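Local coordinates for protein catalase-3 (Neurospora crassa, PDB 4AJ9) that catalyses the breakdown of hydrogen peroxide into oxygen and water with a heme cofactor, as a tetrameric large-subunit catalase, at residues C[20-31]-C[44-53]; C[232-240]-C[518-528]. All coordinates share one frame; numbering follows the deposited sequence.

In the fold
Contact 1 (20-31 with 44-53) and contact 2 (232-240 with 518-528) lie on opposite sides of the chain's centre, their own centres about 53 Å apart and their nearest atoms about 35 Å apart, and they do not touch. Contact 1 is local in sequence; its centre is about 40 Å from that of the chain, yet it is buried among neighbouring subunits, and its helix reaches a heme, with the Phe47 side chain about 5 Å away. Contact 2 is centred about 15 Å from the chain's centre; 277 residues separate its segments, and it joins the catalase region to the loop between helix 489-499 and strand 533-537 of the parallel sheet. Both lie away from the annotated active-site residues.

Contact 1. Residues C[20-31]-C[44-53]; sequences TDFGGNIEEQFS and DFIFRQKLQH
Lys50 reaches across to Glu28 with its CG trans to the backbone N (chi1 -176°) and the rest of the chain fully extended, so the ammonium arrives where two oxygens converge. NZ forms a salt bridge with Glu28 OE2 at 2.6 Å, met from well above the carboxylate plane, and a hydrogen bond with Glu28 O at 3.1 Å. Glu28 bends back at chi2 to make this possible, its chain crossing the lysine's at about a right angle; OE1 takes N-H groups from Gln29 NE2 and from Gln409 of the second subunit. Beside this pair the packing turns apolar. Ile46 CG2 lies 3.7 Å from Glu28 CB, while Ile46 CD1 meets Ile26 CG2 at 3.9 Å as the two branched chains run antiparallel alongside one another. This is the N-terminal arm of a catalase subunit, an irregular loop lying along helix 45-55 and enclosed by the other subunits of the tetramer: His381 of the second subunit bonds Asp21, and Asp153 of the third gives Lys50 another carboxylate. Gln49 suits its buried place because its amide serves both segments. With CG tucked into the cleft between N and C (chi1 61°) and the chain bent again at chi2, it turns OE1 to Asp21 N at 3.2 Å and NE2 back to Ile46 O, in the carbonyl plane on a lone pair. The Phe22 ring presents its edge, at CZ, to Phe45 CD2 at 3.8 Å, and Thr20 OG1 sits over the centre of one Phe22 face. Asp44 is the helix N-cap: OD1 accepts from Phe47 N and pairs with Arg432 of the third subunit in a salt bridge, while OD2 accepts from Leu32 N and a water probably bridges it to Phe30 O.

Contact 2. Residues C[232-240]-C[518-528]; sequences TKQGKAALV and GVSIFNESLPT
Lys236 meets Ile521 where two irregular loops join the catalase region, just after strand 223-232 of its antiparallel sheet, to the chain between helix 489-499 and strand 533-537, a strand of the parallel sheet in the C-terminal domain of long catalases. The lysine's CB lies against Ile521 CG1, and a bend at chi3 (-68°) helps bring its ammonium among main-chain carbonyls. There NZ makes two weak hydrogen bonds, each of 3.3 Å, to Gly518 O and Ser520 O. Two waters accept from the same nitrogen and lie within hydrogen-bonding reach of Val519 O and Gly518 O respectively. A long, flexible cation fits this site because it can serve several carbonyls at once; an acetate ion, probably from the crystallisation liquor, lies about 3 Å from the Lys236 side chain, and Asp207 adds only a weak, long ion pair. Ser520 OG accepts from Asn523 N in an ST motif and also bonds Glu456, whose carboxylate further takes the N-H groups of Ile521 and Phe522. Between these polar groups, Ile521 CG2 lies 3.8 Å from Ala237 CA. Ala238 suits its place because its small methyl, pointing toward the 518-528 loop, fits between Ile521 CD1 and Phe522 CZ, the latter 4.0 Å from Ala238 CB; Ala237 CB instead meets Leu526 CD2. An alanine in place of Ile521 would probably open a gap against Ala237 and Ala238 and take away the apolar support beside the Lys236 chain. At Gly235 a side chain would run into Pro527, whose CD is 3.7 Å from Gly235 CA, and the residue's backbone angles also call for glycine. Beyond it, one water donates to both loops, reaching Gln234 O at 2.9 Å and Thr528 O at 2.8 Å.

Contact 1. Residues C[20-31]-C[44-53]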
# COMPACT_ATOMS: atom_id res chain seq x y z
N THR C 20 11.56 -1.49 -22.33
CA THR C 20 10.59 -1.68 -21.26
C THR C 20 11.33 -1.75 -19.93
O THR C 20 12.57 -1.74 -19.89
CB THR C 20 9.85 -3.02 -21.40
OG1 THR C 20 10.74 -4.08 -21.04
CG2 THR C 20 9.33 -3.24 -22.83
N ASP C 21 10.58 -1.85 -18.83
CA ASP C 21 11.20 -2.01 -17.52
C ASP C 21 11.73 -3.43 -17.29
O ASP C 21 12.40 -3.69 -16.28
CB ASP C 21 10.24 -1.60 -16.39
CG ASP C 21 10.14 -0.10 -16.24
OD1 ASP C 21 11.06 0.61 -16.68
OD2 ASP C 21 9.13 0.37 -15.67
N PHE C 22 11.46 -4.35 -18.22
CA PHE C 22 12.01 -5.70 -18.10
C PHE C 22 12.98 -5.99 -19.23
O PHE C 22 13.38 -7.14 -19.46
CB PHE C 22 10.90 -6.77 -18.02
CG PHE C 22 9.91 -6.71 -19.15
CD1 PHE C 22 8.82 -5.86 -19.08
CD2 PHE C 22 10.06 -7.51 -20.27
CE1 PHE C 22 7.89 -5.81 -20.11
CE2 PHE C 22 9.15 -7.47 -21.31
CZ PHE C 22 8.06 -6.61 -21.23
N GLY C 23 13.40 -4.93 -19.91
CA GLY C 23 14.39 -5.06 -20.96
C GLY C 23 13.73 -5.33 -22.29
O GLY C 23 12.53 -5.64 -22.38
N GLY C 24 14.53 -5.23 -23.34
CA GLY C 24 14.01 -5.37 -24.68
C GLY C 24 13.77 -3.99 -25.25
O GLY C 24 13.02 -3.19 -24.68
N ASN C 25 14.45 -3.70 -26.35
CA ASN C 25 14.26 -2.45 -27.07
C ASN C 25 12.87 -2.33 -27.67
O ASN C 25 12.30 -3.31 -28.15
CB ASN C 25 15.32 -2.30 -28.16
CG ASN C 25 16.71 -2.19 -27.59
OD1 ASN C 25 16.89 -2.04 -26.38
ND2 ASN C 25 17.71 -2.25 -28.47
N ILE C 26 12.32 -1.11 -27.63
CA ILE C 26 10.96 -0.88 -28.09
C ILE C 26 10.81 0.50 -28.72
O ILE C 26 11.73 1.31 -28.72
CB ILE C 26 9.97 -0.94 -26.92
CG1 ILE C 26 10.28 0.17 -25.91
CG2 ILE C 26 9.99 -2.33 -26.27
CD1 ILE C 26 9.30 0.25 -24.75
N GLU C 27 9.61 0.76 -29.23
CA GLU C 27 9.19 2.10 -29.55
C GLU C 27 7.93 2.30 -28.71
O GLU C 27 7.23 1.34 -28.41
CB GLU C 27 8.89 2.26 -31.04
CG GLU C 27 7.81 1.31 -31.58
CD GLU C 27 7.42 1.63 -33.02
OE1 GLU C 27 7.12 2.81 -33.32
OE2 GLU C 27 7.40 0.70 -33.85
N GLU C 28 7.65 3.52 -28.29
CA GLU C 28 6.48 3.74 -27.43
C GLU C 28 5.84 5.10 -27.66
O GLU C 28 5.42 5.77 -26.72
CB GLU C 28 6.85 3.54 -25.95
CG GLU C 28 8.24 4.05 -25.59
CD GLU C 28 8.33 5.57 -25.57
OE1 GLU C 28 8.60 6.16 -26.64
OE2 GLU C 28 8.15 6.17 -24.48
N GLN C 29 5.74 5.47 -28.94
CA GLN C 29 5.06 6.70 -29.35
C GLN C 29 3.72 6.41 -30.04
O GLN C 29 2.97 7.35 -30.34
CB GLN C 29 5.96 7.53 -30.26
CG GLN C 29 7.14 8.14 -29.51
CD GLN C 29 6.68 9.05 -28.39
OE1 GLN C 29 5.88 9.97 -28.61
NE2 GLN C 29 7.15 8.78 -27.18
N PHE C 30 3.42 5.14 -30.30
CA PHE C 30 2.16 4.75 -30.93
C PHE C 30 1.52 3.56 -30.23
O PHE C 30 2.16 2.54 -30.03
CB PHE C 30 2.36 4.38 -32.40
CG PHE C 30 2.90 5.50 -33.25
CD1 PHE C 30 4.26 5.69 -33.39
CD2 PHE C 30 2.03 6.35 -33.90
CE1 PHE C 30 4.75 6.73 -34.17
CE2 PHE C 30 2.51 7.39 -34.69
CZ PHE C 30 3.87 7.58 -34.82
N SER C 31 0.24 3.70 -29.87
CA SER C 31 -0.52 2.58 -29.35
C SER C 31 -0.78 1.57 -30.46
O SER C 31 -1.02 1.97 -31.61
CB SER C 31 -1.86 3.04 -28.78
OG SER C 31 -1.67 3.83 -27.61
N ASP C 44 -1.24 -4.67 -26.18
CA ASP C 44 -0.17 -3.70 -26.23
C ASP C 44 0.51 -3.62 -24.85
O ASP C 44 0.19 -2.76 -24.03
CB ASP C 44 -0.67 -2.32 -26.66
CG ASP C 44 0.46 -1.38 -26.96
OD1 ASP C 44 1.61 -1.75 -26.66
OD2 ASP C 44 0.20 -0.28 -27.48
N PHE C 45 1.45 -4.53 -24.63
CA PHE C 45 2.17 -4.60 -23.36
C PHE C 45 3.04 -3.35 -23.16
O PHE C 45 3.24 -2.90 -22.03
CB PHE C 45 3.04 -5.86 -23.31
CG PHE C 45 4.21 -5.85 -24.26
CD1 PHE C 45 4.04 -6.16 -25.61
CD2 PHE C 45 5.49 -5.55 -23.79
CE1 PHE C 45 5.13 -6.16 -26.47
CE2 PHE C 45 6.58 -5.55 -24.66
CZ PHE C 45 6.40 -5.86 -25.99
N ILE C 46 3.54 -2.80 -24.26
CA ILE C 46 4.37 -1.59 -24.26
C ILE C 46 3.59 -0.39 -23.71
O ILE C 46 4.05 0.29 -22.80
CB ILE C 46 4.89 -1.26 -25.68
CG1 ILE C 46 5.90 -2.32 -26.14
CG2 ILE C 46 5.50 0.15 -25.75
CD1 ILE C 46 6.31 -2.14 -27.59
N PHE C 47 2.41 -0.13 -24.27
CA PHE C 47 1.55 0.91 -23.72
C PHE C 47 1.29 0.74 -22.20
O PHE C 47 1.48 1.67 -21.42
CB PHE C 47 0.20 0.94 -24.44
CG PHE C 47 -0.80 1.82 -23.76
CD1 PHE C 47 -0.75 3.20 -23.92
CD2 PHE C 47 -1.77 1.28 -22.94
CE1 PHE C 47 -1.65 4.01 -23.26
CE2 PHE C 47 -2.68 2.08 -22.30
CZ PHE C 47 -2.61 3.45 -22.46
N ARG C 48 0.82 -0.43 -21.80
CA ARG C 48 0.41 -0.61 -20.41
C ARG C 48 1.56 -0.50 -19.43
O ARG C 48 1.41 0.12 -18.39
CB ARG C 48 -0.41 -1.90 -20.19
CG ARG C 48 -1.89 -1.74 -20.59
CD ARG C 48 -2.71 -3.01 -20.36
NE ARG C 48 -2.25 -4.10 -21.22
CZ ARG C 48 -1.36 -5.01 -20.86
NH1 ARG C 48 -0.83 -5.00 -19.64
NH2 ARG C 48 -0.98 -5.93 -21.73
N GLN C 49 2.72 -1.07 -19.75
CA GLN C 49 3.87 -0.95 -18.83
C GLN C 49 4.35 0.51 -18.68
O GLN C 49 4.77 0.94 -17.60
CB GLN C 49 5.02 -1.90 -19.20
CG GLN C 49 5.65 -1.69 -20.59
CD GLN C 49 6.81 -0.69 -20.61
OE1 GLN C 49 7.69 -0.72 -19.76
NE2 GLN C 49 6.80 0.21 -21.60
N LYS C 50 4.27 1.28 -19.77
CA LYS C 50 4.62 2.69 -19.71
C LYS C 50 3.60 3.50 -18.88
O LYS C 50 3.97 4.26 -17.97
CB LYS C 50 4.76 3.27 -21.13
CG LYS C 50 5.22 4.75 -21.18
CD LYS C 50 5.34 5.26 -22.64
CE LYS C 50 5.60 6.78 -22.70
NZ LYS C 50 5.79 7.29 -24.10
N LEU C 51 2.32 3.35 -19.20
CA LEU C 51 1.29 4.10 -18.49
C LEU C 51 1.09 3.64 -17.04
O LEU C 51 0.75 4.45 -16.17
CB LEU C 51 -0.05 4.10 -19.24
CG LEU C 51 -0.26 5.25 -20.23
CD1 LEU C 51 -0.44 6.59 -19.49
CD2 LEU C 51 0.91 5.34 -21.20
N GLN C 52 1.27 2.34 -16.78
CA GLN C 52 1.20 1.87 -15.40
C GLN C 52 2.26 2.60 -14.58
O GLN C 52 1.98 3.08 -13.48
CB GLN C 52 1.38 0.35 -15.25
CG GLN C 52 1.23 -0.10 -13.80
CD GLN C 52 1.37 -1.59 -13.62
OE1 GLN C 52 0.42 -2.34 -13.83
NE2 GLN C 52 2.55 -2.04 -13.22
N HIS C 53 3.48 2.70 -15.11
CA HIS C 53 4.49 3.40 -14.34
C HIS C 53 4.11 4.85 -14.11
O HIS C 53 4.19 5.34 -12.99
CB HIS C 53 5.90 3.28 -14.92
CG HIS C 53 6.96 3.39 -13.87
ND1 HIS C 53 7.39 4.60 -13.37
CD2 HIS C 53 7.62 2.44 -13.17
CE1 HIS C 53 8.29 4.39 -12.43
NE2 HIS C 53 8.45 3.09 -12.28
O HOH W 1 6.49 -0.19 -15.79
O HOH W 2 2.88 0.63 -28.26

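Contact 2. Residues C[232-240]-C[518-528]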
# COMPACT_ATOMS: atom_id res chain seq x y z
N THR C 232 24.31 30.24 10.64
CA THR C 232 24.55 30.46 9.22
C THR C 232 25.79 31.34 9.00
O THR C 232 25.92 32.41 9.60
CB THR C 232 23.33 31.06 8.50
OG1 THR C 232 23.70 31.45 7.18
CG2 THR C 232 22.80 32.27 9.26
N LYS C 233 26.69 30.89 8.14
CA LYS C 233 27.86 31.70 7.79
C LYS C 233 27.49 32.76 6.76
O LYS C 233 28.30 33.64 6.44
CB LYS C 233 29.02 30.84 7.29
CG LYS C 233 29.48 29.76 8.29
CD LYS C 233 29.75 30.36 9.66
CE LYS C 233 30.89 31.37 9.59
NZ LYS C 233 31.02 32.15 10.86
N GLN C 234 26.27 32.68 6.24
CA GLN C 234 25.78 33.67 5.29
C GLN C 234 25.08 34.84 6.01
O GLN C 234 24.83 35.88 5.40
CB GLN C 234 24.85 33.02 4.24
CG GLN C 234 25.54 32.04 3.28
CD GLN C 234 26.04 30.77 3.95
OE1 GLN C 234 27.20 30.39 3.82
NE2 GLN C 234 25.14 30.09 4.67
N GLY C 235 24.79 34.68 7.30
CA GLY C 235 24.05 35.67 8.06
C GLY C 235 22.54 35.51 7.95
O GLY C 235 22.03 35.07 6.92
N LYS C 236 21.81 35.83 9.02
CA LYS C 236 20.35 35.78 8.96
C LYS C 236 19.77 36.97 8.18
O LYS C 236 20.24 38.10 8.33
CB LYS C 236 19.75 35.71 10.36
CG LYS C 236 19.95 34.36 11.05
CD LYS C 236 19.30 34.31 12.42
CE LYS C 236 20.03 35.23 13.41
NZ LYS C 236 19.34 35.27 14.73
N ALA C 237 18.77 36.71 7.34
CA ALA C 237 18.14 37.77 6.57
C ALA C 237 16.68 37.42 6.33
O ALA C 237 16.35 36.24 6.19
CB ALA C 237 18.86 37.97 5.23
N ALA C 238 15.81 38.42 6.29
CA ALA C 238 14.39 38.17 6.08
C ALA C 238 13.75 39.18 5.14
O ALA C 238 14.26 40.28 4.93
CB ALA C 238 13.65 38.16 7.40
N LEU C 239 12.62 38.79 4.56
CA LEU C 239 11.85 39.63 3.68
C LEU C 239 10.91 40.48 4.52
O LEU C 239 10.93 40.39 5.75
CB LEU C 239 11.05 38.73 2.74
CG LEU C 239 11.88 37.67 2.00
CD1 LEU C 239 10.98 36.73 1.18
CD2 LEU C 239 12.93 38.32 1.11
N VAL C 240 10.08 41.31 3.87
CA VAL C 240 8.93 41.90 4.55
C VAL C 240 7.66 41.22 4.03
O VAL C 240 7.67 40.65 2.94
CB VAL C 240 8.88 43.45 4.38
CG1 VAL C 240 10.12 44.08 5.01
CG2 VAL C 240 8.77 43.84 2.91
N GLY C 518 21.26 37.26 20.12
CA GLY C 518 21.23 36.16 19.18
C GLY C 518 19.87 35.80 18.61
O GLY C 518 19.75 34.78 17.93
N VAL C 519 18.84 36.61 18.88
CA VAL C 519 17.52 36.28 18.35
C VAL C 519 17.03 37.26 17.29
O VAL C 519 16.06 36.99 16.56
CB VAL C 519 16.46 36.09 19.49
CG1 VAL C 519 16.90 34.97 20.44
CG2 VAL C 519 16.27 37.38 20.24
N SER C 520 17.71 38.40 17.19
CA SER C 520 17.37 39.42 16.20
C SER C 520 17.96 39.11 14.81
O SER C 520 19.04 38.53 14.70
CB SER C 520 17.84 40.80 16.66
OG SER C 520 17.79 41.76 15.61
N ILE C 521 17.24 39.49 13.76
CA ILE C 521 17.76 39.35 12.40
C ILE C 521 18.29 40.70 11.93
O ILE C 521 19.40 40.80 11.39
CB ILE C 521 16.67 38.86 11.43
CG1 ILE C 521 16.27 37.41 11.75
CG2 ILE C 521 17.14 38.98 9.99
CD1 ILE C 521 14.98 36.98 11.10
N PHE C 522 17.50 41.74 12.17
CA PHE C 522 17.75 43.06 11.60
C PHE C 522 18.75 43.92 12.38
O PHE C 522 19.15 44.99 11.91
CB PHE C 522 16.43 43.80 11.41
CG PHE C 522 15.53 43.16 10.41
CD1 PHE C 522 15.74 43.35 9.06
CD2 PHE C 522 14.49 42.34 10.81
CE1 PHE C 522 14.92 42.76 8.12
CE2 PHE C 522 13.67 41.74 9.88
CZ PHE C 522 13.88 41.95 8.53
N ASN C 523 19.18 43.47 13.55
CA ASN C 523 20.15 44.25 14.31
C ASN C 523 21.60 43.97 13.90
O ASN C 523 22.54 44.30 14.62
CB ASN C 523 19.97 44.05 15.82
CG ASN C 523 20.60 42.77 16.32
OD1 ASN C 523 20.85 41.84 15.55
ND2 ASN C 523 20.88 42.71 17.62
N GLU C 524 21.78 43.37 12.73
CA GLU C 524 23.12 43.02 12.29
C GLU C 524 23.21 42.90 10.77
O GLU C 524 22.31 42.36 10.13
CB GLU C 524 23.56 41.71 12.95
CG GLU C 524 24.98 41.31 12.63
CD GLU C 524 25.52 40.25 13.58
OE1 GLU C 524 24.73 39.40 14.04
OE2 GLU C 524 26.74 40.28 13.86
N SER C 525 24.30 43.39 10.20
CA SER C 525 24.47 43.42 8.75
C SER C 525 25.07 42.10 8.27
O SER C 525 25.71 41.38 9.05
CB SER C 525 25.33 44.61 8.35
OG SER C 525 26.64 44.48 8.88
N LEU C 526 24.88 41.78 6.99
CA LEU C 526 25.37 40.50 6.47
C LEU C 526 26.89 40.42 6.39
O LEU C 526 27.55 41.42 6.09
CB LEU C 526 24.76 40.21 5.09
CG LEU C 526 23.24 40.16 5.05
CD1 LEU C 526 22.75 39.99 3.61
CD2 LEU C 526 22.73 39.04 5.94
N PRO C 527 27.44 39.23 6.66
CA PRO C 527 28.90 39.01 6.64
C PRO C 527 29.43 38.95 5.22
O PRO C 527 30.60 39.25 4.98
CB PRO C 527 29.05 37.65 7.34
CG PRO C 527 27.77 36.94 7.06
CD PRO C 527 26.70 38.01 7.03
N THR C 528 28.57 38.56 4.29
CA THR C 528 28.96 38.52 2.89
C THR C 528 27.77 38.87 1.99
O THR C 528 26.61 38.65 2.36
CB THR C 528 29.52 37.14 2.49
OG1 THR C 528 29.89 37.15 1.11
CG2 THR C 528 28.48 36.04 2.72
O HOH W 3 24.82 36.53 2.62
O HOH W 4 16.24 35.28 14.38
O HOH W 5 21.58 39.07 10.07
O HOH W 6 19.31 32.73 15.92